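Local coordinates for insulinase family protease (Yersinia pestis, PDB 3GO9), which is a predicted protease of the insulinase (M16) family, which probably acts on peptides or proteins, though its activity is not established, at residues Gln44-Arg49 against Tyr383-Thr388; Ala349-Ala353 against Tyr461-Met465; Ile55-Leu61 against Ser110-Thr114. All blocks are in the same frame, centred on the assembly; numbering follows the deposited sequence. Where two conformers were deposited one is given.

Contact 1: residues Gln44-Arg49 against Tyr383-Thr388; sequences QRPSDR and YARTDT. With ZN (zinc ion), chain B.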
loop_
_atom_site.group_PDB
_atom_site.type_symbol
_atom_site.label_atom_id
_atom_site.label_comp_id
_atom_site.label_asym_id
_atom_site.label_seq_id
_atom_site.Cartn_x
_atom_site.Cartn_y
_atom_site.Cartn_z
ATOM N N GLN A 44 7.359 -23.857 3.128
ATOM C CA GLN A 44 7.987 -23.404 4.377
ATOM C C GLN A 44 6.966 -22.939 5.416
ATOM O O GLN A 44 7.322 -22.731 6.599
ATOM C CB GLN A 44 9.001 -22.279 4.109
ATOM C CG GLN A 44 8.454 -20.862 3.869
ATOM C CD GLN A 44 7.803 -20.639 2.511
ATOM O OE1 GLN A 44 7.773 -21.546 1.631
ATOM N NE2 GLN A 44 7.270 -19.400 2.316
ATOM N N ARG A 45 5.715 -22.722 5.002
ATOM C CA ARG A 45 4.629 -22.380 5.930
ATOM C C ARG A 45 3.540 -23.460 5.833
ATOM O O ARG A 45 2.424 -23.187 5.403
ATOM C CB ARG A 45 4.060 -20.987 5.569
ATOM C CG ARG A 45 5.036 -19.790 5.571
ATOM C CD ARG A 45 5.590 -19.531 6.921
ATOM N NE ARG A 45 4.552 -19.051 7.847
ATOM C CZ ARG A 45 4.805 -18.684 9.102
ATOM N NH1 ARG A 45 6.040 -18.786 9.611
ATOM N NH2 ARG A 45 3.810 -18.251 9.865
ATOM N N PRO A 46 3.862 -24.712 6.225
ATOM C CA PRO A 46 3.035 -25.800 5.819
ATOM C C PRO A 46 1.672 -25.811 6.487
ATOM O O PRO A 46 0.747 -26.351 5.896
ATOM C CB PRO A 46 3.861 -27.039 6.221
ATOM C CG PRO A 46 4.691 -26.558 7.327
ATOM C CD PRO A 46 5.087 -25.193 6.891
ATOM N N SER A 47 1.560 -25.174 7.667
ATOM C CA SER A 47 0.354 -25.154 8.477
ATOM C C SER A 47 -0.366 -23.792 8.519
ATOM O O SER A 47 -1.407 -23.656 9.184
ATOM C CB SER A 47 0.685 -25.622 9.901
ATOM O OG SER A 47 1.489 -24.689 10.590
ATOM N N ASP A 48 0.168 -22.794 7.794
ATOM C CA ASP A 48 -0.367 -21.457 7.859
ATOM C C ASP A 48 -1.660 -21.358 6.992
ATOM O O ASP A 48 -1.948 -22.189 6.131
ATOM C CB ASP A 48 0.707 -20.517 7.344
ATOM C CG ASP A 48 0.632 -19.148 7.920
ATOM O OD1 ASP A 48 -0.396 -18.769 8.577
ATOM O OD2 ASP A 48 1.622 -18.421 7.677
ATOM N N ARG A 49 -2.424 -20.313 7.229
ATOM C CA ARG A 49 -3.685 -20.100 6.519
ATOM C C ARG A 49 -3.434 -19.792 5.034
ATOM O O ARG A 49 -2.353 -19.267 4.639
ATOM C CB ARG A 49 -4.465 -18.955 7.192
ATOM C CG ARG A 49 -4.965 -19.310 8.626
ATOM C CD ARG A 49 -5.882 -18.268 9.138
ATOM N NE ARG A 49 -7.249 -18.289 8.602
ATOM C CZ ARG A 49 -8.251 -19.057 9.046
ATOM N NH1 ARG A 49 -8.040 -19.903 10.054
ATOM N NH2 ARG A 49 -9.453 -18.972 8.543
ATOM N N TYR A 383 12.354 -14.531 6.114
ATOM C CA TYR A 383 11.428 -15.120 5.170
ATOM C C TYR A 383 10.730 -16.319 5.717
ATOM O O TYR A 383 9.481 -16.452 5.594
ATOM C CB TYR A 383 12.140 -15.442 3.825
ATOM C CG TYR A 383 11.187 -15.978 2.777
ATOM C CD1 TYR A 383 10.337 -15.133 2.115
ATOM C CD2 TYR A 383 11.121 -17.325 2.494
ATOM C CE1 TYR A 383 9.424 -15.607 1.161
ATOM C CE2 TYR A 383 10.205 -17.821 1.565
ATOM C CZ TYR A 383 9.367 -16.961 0.903
ATOM O OH TYR A 383 8.451 -17.441 -0.031
ATOM N N ALA A 384 11.499 -17.222 6.331
ATOM C CA ALA A 384 10.890 -18.440 6.885
ATOM C C ALA A 384 9.843 -18.188 7.937
ATOM O O ALA A 384 8.933 -19.016 8.124
ATOM C CB ALA A 384 11.954 -19.317 7.485
ATOM N N ARG A 385 9.980 -17.081 8.635
ATOM C CA ARG A 385 9.133 -16.723 9.769
ATOM C C ARG A 385 7.957 -15.836 9.318
ATOM O O ARG A 385 7.194 -15.379 10.162
ATOM C CB ARG A 385 9.946 -16.005 10.843
ATOM C CG ARG A 385 11.022 -16.878 11.506
ATOM C CD ARG A 385 12.061 -16.052 12.319
ATOM N NE ARG A 385 11.411 -15.245 13.351
ATOM C CZ ARG A 385 11.312 -15.548 14.659
ATOM N NH1 ARG A 385 10.655 -14.716 15.474
ATOM N NH2 ARG A 385 11.847 -16.656 15.180
ATOM N N THR A 386 7.838 -15.601 8.021
ATOM C CA THR A 386 6.827 -14.657 7.493
ATOM C C THR A 386 5.482 -15.353 7.189
ATOM O O THR A 386 5.359 -16.240 6.344
ATOM C CB THR A 386 7.340 -13.902 6.270
ATOM O OG1 THR A 386 8.566 -13.226 6.624
ATOM C CG2 THR A 386 6.344 -12.832 5.797
ATOM N N ASP A 387 4.466 -14.884 7.910
ATOM C CA ASP A 387 3.062 -15.327 7.778
ATOM C C ASP A 387 2.605 -15.118 6.306
ATOM O O ASP A 387 2.947 -14.169 5.632
ATOM C CB ASP A 387 2.255 -14.428 8.723
ATOM C CG ASP A 387 0.791 -14.814 8.909
ATOM O OD1 ASP A 387 0.147 -15.259 7.967
ATOM O OD2 ASP A 387 0.276 -14.572 10.026
ATOM N N THR A 388 1.828 -16.072 5.820
ATOM C CA THR A 388 1.232 -15.993 4.471
ATOM C C THR A 388 0.505 -14.669 4.201
ATOM O O THR A 388 0.570 -14.155 3.113
ATOM C CB THR A 388 0.307 -17.182 4.195
ATOM O OG1 THR A 388 -0.631 -17.291 5.270
ATOM C CG2 THR A 388 1.104 -18.497 4.062
HETATM ZN ZN ZN B . -2.028 -14.707 9.010
HETATM O O HOH W 1 7.288 -17.534 4.566
HETATM O O HOH W 2 9.154 -21.660 8.076
HETATM O O HOH W 3 -1.908 -16.991 9.832
HETATM O O HOH W 4 -2.389 -15.732 6.927
#
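The guanidinium of R45 has one face laid against the backbone of 383-388, with the carbonyl carbon of T386 over its centre and the amide N of D387 nearer its rim. Its edge is occupied too: NH1 donates in plane to a lone pair of A384 O (3.3 Å), while NE and NH2 both turn to D48 OD2, a side-on salt bridge within its own loop (NE to OD2 3.0 Å). The Y383 ring has a water over the centre of one face, which also links Q44 NE2 to the carbonyls of Y383 and T386; the Q44 amide is turned 26° from the ring plane. Bends at chi2 and chi3 (-64° and -68°) fold the R45 chain back to bond to both segments. D48 OD2 takes a third bond, from T388 N at 3.0 Å and nearly straight, the donor standing above the carboxylate plane.

The turn 45-48, a type I beta turn between strands 36-41 and 50-56 of the M16 domain, docks on the junction where helix 379-384 ends and helix 388-401 begins. D387 is the N-cap of that second helix; its carboxylate also binds a zinc ion through OD1 and OD2, at 2.5 Å each, in a site completed by D99, E101, D389 and waters. One of those waters donates to D48 OD1, and another to T388 OG1, whose hydroxyl donates to R49 O (2.7 Å).

Contact 2: residues Ala349-Ala353 against Tyr461-Met465; sequences ARELA and YNGIM. With ZN (zinc ion), chain D.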
loop_
_atom_site.group_PDB
_atom_site.type_symbol
_atom_site.label_atom_id
_atom_site.label_comp_id
_atom_site.label_asym_id
_atom_site.label_seq_id
_atom_site.Cartn_x
_atom_site.Cartn_y
_atom_site.Cartn_z
ATOM N N ALA A 349 14.786 20.375 13.347
ATOM C CA ALA A 349 15.312 21.216 12.263
ATOM C C ALA A 349 16.810 21.401 12.440
ATOM O O ALA A 349 17.568 21.434 11.477
ATOM C CB ALA A 349 14.657 22.564 12.246
ATOM N N ARG A 350 17.282 21.464 13.672
ATOM C CA ARG A 350 18.739 21.601 13.841
ATOM C C ARG A 350 19.460 20.312 13.486
ATOM O O ARG A 350 20.584 20.350 12.972
ATOM C CB ARG A 350 19.051 22.071 15.261
ATOM C CG ARG A 350 18.656 23.564 15.480
ATOM C CD ARG A 350 18.936 24.050 16.848
ATOM N NE ARG A 350 18.882 22.918 17.754
ATOM C CZ ARG A 350 19.727 22.680 18.743
ATOM N NH1 ARG A 350 20.705 23.528 19.034
ATOM N NH2 ARG A 350 19.552 21.578 19.475
ATOM N N GLU A 351 18.822 19.172 13.711
ATOM C CA GLU A 351 19.401 17.903 13.233
ATOM C C GLU A 351 19.466 17.849 11.699
ATOM O O GLU A 351 20.468 17.449 11.102
ATOM C CB GLU A 351 18.616 16.703 13.688
ATOM C CG GLU A 351 18.718 16.443 15.129
ATOM C CD GLU A 351 20.162 16.272 15.563
ATOM O OE1 GLU A 351 20.847 15.454 14.925
ATOM O OE2 GLU A 351 20.594 16.980 16.515
ATOM N N LEU A 352 18.373 18.234 11.067
ATOM C CA LEU A 352 18.358 18.249 9.601
ATOM C C LEU A 352 19.414 19.206 8.988
ATOM O O LEU A 352 20.078 18.861 8.022
ATOM C CB LEU A 352 16.989 18.575 9.068
ATOM C CG LEU A 352 15.832 17.649 9.467
ATOM C CD1 LEU A 352 14.567 18.280 8.862
ATOM C CD2 LEU A 352 16.023 16.196 9.082
ATOM N N ALA A 353 19.585 20.367 9.603
ATOM C CA ALA A 353 20.568 21.337 9.156
ATOM C C ALA A 353 21.977 20.750 9.273
ATOM O O ALA A 353 22.797 20.920 8.369
ATOM C CB ALA A 353 20.463 22.579 9.925
ATOM N N TYR A 461 11.454 27.918 11.150
ATOM C CA TYR A 461 12.052 26.777 10.485
ATOM C C TYR A 461 13.062 27.230 9.435
ATOM O O TYR A 461 14.196 26.725 9.377
ATOM C CB TYR A 461 10.957 25.902 9.827
ATOM C CG TYR A 461 11.521 24.699 9.116
ATOM C CD1 TYR A 461 11.762 23.508 9.785
ATOM C CD2 TYR A 461 11.797 24.732 7.752
ATOM C CE1 TYR A 461 12.286 22.426 9.124
ATOM C CE2 TYR A 461 12.296 23.674 7.095
ATOM C CZ TYR A 461 12.555 22.512 7.781
ATOM O OH TYR A 461 13.052 21.420 7.148
ATOM N N ASN A 462 12.653 28.178 8.595
ATOM C CA ASN A 462 13.582 28.691 7.560
ATOM C C ASN A 462 14.872 29.249 8.163
ATOM O O ASN A 462 15.955 29.080 7.608
ATOM C CB ASN A 462 12.891 29.744 6.701
ATOM C CG ASN A 462 11.857 29.140 5.773
ATOM O OD1 ASN A 462 11.794 27.908 5.585
ATOM N ND2 ASN A 462 11.040 30.005 5.166
ATOM N N GLY A 463 14.754 29.873 9.331
ATOM C CA GLY A 463 15.928 30.423 10.018
ATOM C C GLY A 463 16.963 29.351 10.330
ATOM O O GLY A 463 18.154 29.538 10.118
ATOM N N ILE A 464 16.485 28.196 10.798
ATOM C CA ILE A 464 17.381 27.101 11.185
ATOM C C ILE A 464 17.991 26.449 9.966
ATOM O O ILE A 464 19.160 26.051 9.969
ATOM C CB ILE A 464 16.649 26.057 12.036
ATOM C CG1 ILE A 464 16.172 26.682 13.352
ATOM C CG2 ILE A 464 17.546 24.833 12.290
ATOM C CD1 ILE A 464 14.993 25.945 13.965
HETATM N N MSE A 465 17.197 26.301 8.922
HETATM C CA MSE A 465 17.662 25.653 7.727
HETATM C C MSE A 465 18.568 26.552 6.828
HETATM O O MSE A 465 19.196 26.053 5.903
HETATM C CB MSE A 465 16.470 25.135 6.932
HETATM C CG MSE A 465 15.734 23.949 7.523
HETATM SE SE MSE A 465 16.827 22.464 8.260
HETATM C CE MSE A 465 17.807 22.026 7.016
HETATM ZN ZN ZN D . 22.768 14.952 15.038
HETATM O O HOH W 5 23.817 16.152 13.851
#
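Helix 454-465, the last in the modelled chain, packs against helix 341-358 in the region of the M16 inactive domain, and residues 349-353 and 461-465 supply a close part of that helix pair. The two short segments run roughly parallel, 30° apart, with axes 9.1 Å from each other at closest approach.

I464 is the central projection. Its CG2 branch, anti to the backbone N, reaches the backbone of A349 and lies 3.7 Å from A349 CB, while CD1 approaches the same methyl. M465 is a selenomethionine, SE standing where methionine has sulfur, and it folds back through chi2 and chi3 of -44° and -55°. That bend lays SE alongside the first helix, 3.5 Å from A349 O, and brings CE to 3.6 Å from A353 N. The Y461 ring lies obliquely by A349 CB, through CD1 and CE1, and its OH is 3.9 Å from L352 CD1.

L352 also packs on L299 and I303 of helix 283-309, which joins a third helix to the pair. On the side of helix 341-358 turned from this contact, E351 OE1 binds a zinc ion at 2.0 Å, together with H302 and a water. Just beyond the segments, R356 of the same helix bonds M465 O. Between these two segments there is no hydrogen bond: methyl, thioether-type and ring contacts make the fit, consistent with the small A349 and A353 facing the other helix.

Contact 3: residues Ile55-Leu61 against Ser110-Thr114; sequences IVNTGSL and SYDFT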
loop_
_atom_site.group_PDB
_atom_site.type_symbol
_atom_site.label_atom_id
_atom_site.label_comp_id
_atom_site.label_asym_id
_atom_site.label_seq_id
_atom_site.Cartn_x
_atom_site.Cartn_y
_atom_site.Cartn_z
ATOM N N ILE A 55 -8.441 -9.065 -7.016
ATOM C CA ILE A 55 -8.497 -7.634 -7.368
ATOM C C ILE A 55 -9.263 -7.463 -8.653
ATOM O O ILE A 55 -9.013 -8.144 -9.672
ATOM C CB ILE A 55 -7.077 -6.970 -7.525
ATOM C CG1 ILE A 55 -6.326 -6.967 -6.230
ATOM C CG2 ILE A 55 -7.252 -5.463 -8.016
ATOM C CD1 ILE A 55 -4.832 -6.489 -6.396
ATOM N N VAL A 56 -10.236 -6.571 -8.595
ATOM C CA VAL A 56 -11.027 -6.172 -9.786
ATOM C C VAL A 56 -10.680 -4.694 -9.990
ATOM O O VAL A 56 -10.825 -3.892 -9.063
ATOM C CB VAL A 56 -12.555 -6.335 -9.557
ATOM C CG1 VAL A 56 -13.342 -5.939 -10.829
ATOM C CG2 VAL A 56 -12.934 -7.805 -9.115
ATOM N N ASN A 57 -10.237 -4.330 -11.193
ATOM C CA ASN A 57 -9.837 -2.953 -11.477
ATOM C C ASN A 57 -11.055 -2.065 -11.752
ATOM O O ASN A 57 -11.196 -1.498 -12.864
ATOM C CB ASN A 57 -8.884 -2.927 -12.665
ATOM C CG ASN A 57 -7.606 -3.636 -12.407
ATOM O OD1 ASN A 57 -7.051 -3.595 -11.273
ATOM N ND2 ASN A 57 -7.085 -4.246 -13.451
ATOM N N THR A 58 -11.952 -1.997 -10.775
ATOM C CA THR A 58 -13.167 -1.202 -10.817
ATOM C C THR A 58 -13.319 -0.549 -9.459
ATOM O O THR A 58 -13.350 -1.228 -8.436
ATOM C CB THR A 58 -14.369 -2.133 -11.024
ATOM O OG1 THR A 58 -14.196 -2.774 -12.286
ATOM C CG2 THR A 58 -15.724 -1.413 -11.006
ATOM N N GLY A 59 -13.399 0.760 -9.465
ATOM C CA GLY A 59 -13.641 1.544 -8.233
ATOM C C GLY A 59 -14.537 2.708 -8.552
ATOM O O GLY A 59 -15.221 2.726 -9.602
ATOM N N SER A 60 -14.486 3.725 -7.710
ATOM C CA SER A 60 -15.375 4.879 -7.838
ATOM C C SER A 60 -15.082 5.730 -9.035
ATOM O O SER A 60 -15.974 6.461 -9.494
ATOM C CB SER A 60 -15.310 5.714 -6.590
ATOM O OG SER A 60 -13.995 6.085 -6.256
ATOM N N LEU A 61 -13.854 5.679 -9.561
ATOM C CA LEU A 61 -13.569 6.409 -10.782
ATOM C C LEU A 61 -14.365 5.858 -11.983
ATOM O O LEU A 61 -14.529 6.599 -12.974
ATOM C CB LEU A 61 -12.077 6.442 -11.091
ATOM C CG LEU A 61 -11.161 7.170 -10.178
ATOM C CD1 LEU A 61 -9.695 6.853 -10.425
ATOM C CD2 LEU A 61 -11.428 8.718 -10.263
ATOM N N SER A 110 -12.032 1.203 -3.587
ATOM C CA SER A 110 -11.224 2.388 -3.650
ATOM C C SER A 110 -11.534 3.122 -4.953
ATOM O O SER A 110 -12.584 2.897 -5.565
ATOM C CB SER A 110 -9.739 1.967 -3.487
ATOM O OG SER A 110 -8.865 3.081 -3.403
ATOM N N TYR A 111 -10.665 4.047 -5.338
ATOM C CA TYR A 111 -10.856 4.832 -6.534
ATOM C C TYR A 111 -10.742 4.009 -7.793
ATOM O O TYR A 111 -11.469 4.193 -8.724
ATOM C CB TYR A 111 -9.783 5.959 -6.504
ATOM C CG TYR A 111 -9.989 6.912 -5.404
ATOM C CD1 TYR A 111 -10.964 7.925 -5.506
ATOM C CD2 TYR A 111 -9.298 6.816 -4.196
ATOM C CE1 TYR A 111 -11.196 8.791 -4.417
ATOM C CE2 TYR A 111 -9.520 7.689 -3.154
ATOM C CZ TYR A 111 -10.465 8.688 -3.270
ATOM O OH TYR A 111 -10.699 9.553 -2.200
ATOM N N ASP A 112 -9.758 3.094 -7.827
ATOM C CA ASP A 112 -9.444 2.349 -9.037
ATOM C C ASP A 112 -9.378 0.852 -8.881
ATOM O O ASP A 112 -9.024 0.165 -9.830
ATOM C CB ASP A 112 -8.172 2.873 -9.744
ATOM C CG ASP A 112 -6.910 2.680 -8.986
ATOM O OD1 ASP A 112 -6.948 2.084 -7.900
ATOM O OD2 ASP A 112 -5.861 3.193 -9.492
ATOM N N PHE A 113 -9.815 0.358 -7.733
ATOM C CA PHE A 113 -9.893 -1.067 -7.504
ATOM C C PHE A 113 -10.914 -1.438 -6.456
ATOM O O PHE A 113 -11.312 -0.634 -5.613
ATOM C CB PHE A 113 -8.512 -1.688 -7.139
ATOM C CG PHE A 113 -8.040 -1.357 -5.776
ATOM C CD1 PHE A 113 -8.357 -2.173 -4.676
ATOM C CD2 PHE A 113 -7.252 -0.209 -5.550
ATOM C CE1 PHE A 113 -7.894 -1.865 -3.409
ATOM C CE2 PHE A 113 -6.841 0.128 -4.246
ATOM C CZ PHE A 113 -7.112 -0.698 -3.214
ATOM N N THR A 114 -11.310 -2.709 -6.523
ATOM C CA THR A 114 -11.986 -3.432 -5.430
ATOM C C THR A 114 -11.171 -4.676 -5.115
ATOM O O THR A 114 -10.779 -5.426 -6.024
ATOM C CB THR A 114 -13.365 -3.850 -5.914
ATOM O OG1 THR A 114 -14.104 -2.652 -6.192
ATOM C CG2 THR A 114 -14.177 -4.628 -4.879
HETATM O O HOH W 6 -6.508 -0.896 -10.170
HETATM O O HOH W 7 -12.219 2.379 -11.559
#
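Strand 50-56 and the start of strand 114-120 meet as an antiparallel hydrogen-bonded pair at V56 and T114, after which 57-61 stays beside the turn 110-113. V56 N to T114 O (2.9 Å) and T114 N to V56 O are both almost straight. An inverse gamma turn at N57 then redirects the chain, and the amides of S60 and L61 donate to S110 O (3.0 Å) and Y111 O (2.9 Å). G59 CA sits 3.2 Å from S110 O in a CA-H...O contact, whereas F113 N is buried without a partner.

With OG1 anti to its own carbonyl carbon (chi1 -63°), T114 donates from OG1 to T58 O at 2.8 Å. L61 leans its CG and CD1 over the Y111 carbonyl, CD1 also reaching Y111 CB at 4.0 Å. I55 CG2 touches F113 CB at the other end, beside Q400 of helix 388-401. Water joins N57 OD1 to D112 O.

S60 OG is hydrogen-bonded to the backbone O of H184 and Y111 OH to W172 NE1 of helix 170-175, tying both segments to their surroundings. Most of the grip between them is backbone amide to carbonyl, and it sets the path of the chain as it leaves strand 50-56.

Contact 3 is buried, and contact 2 partly so, whereas contact 1 lies at the surface. Contacts 1 and 3 share the seven-stranded sheet: 44-49 leads into strand 50-56, and contact 3 takes up the chain where that strand ends, their centres 29 Å apart. Helix 388-401 links them further, starting in contact 1 and packing on I55 and F113 of contact 3. Contact 2 stands about 42 Å from contact 3, centre to centre, across the middle of the chain. Chemistry follows place: charged groups, waters and zinc serve the surface turn, main-chain bonds the end of two inner strands, and mainly apolar side chains the facing segments of the helix pair, whose own zinc sits away from the interface.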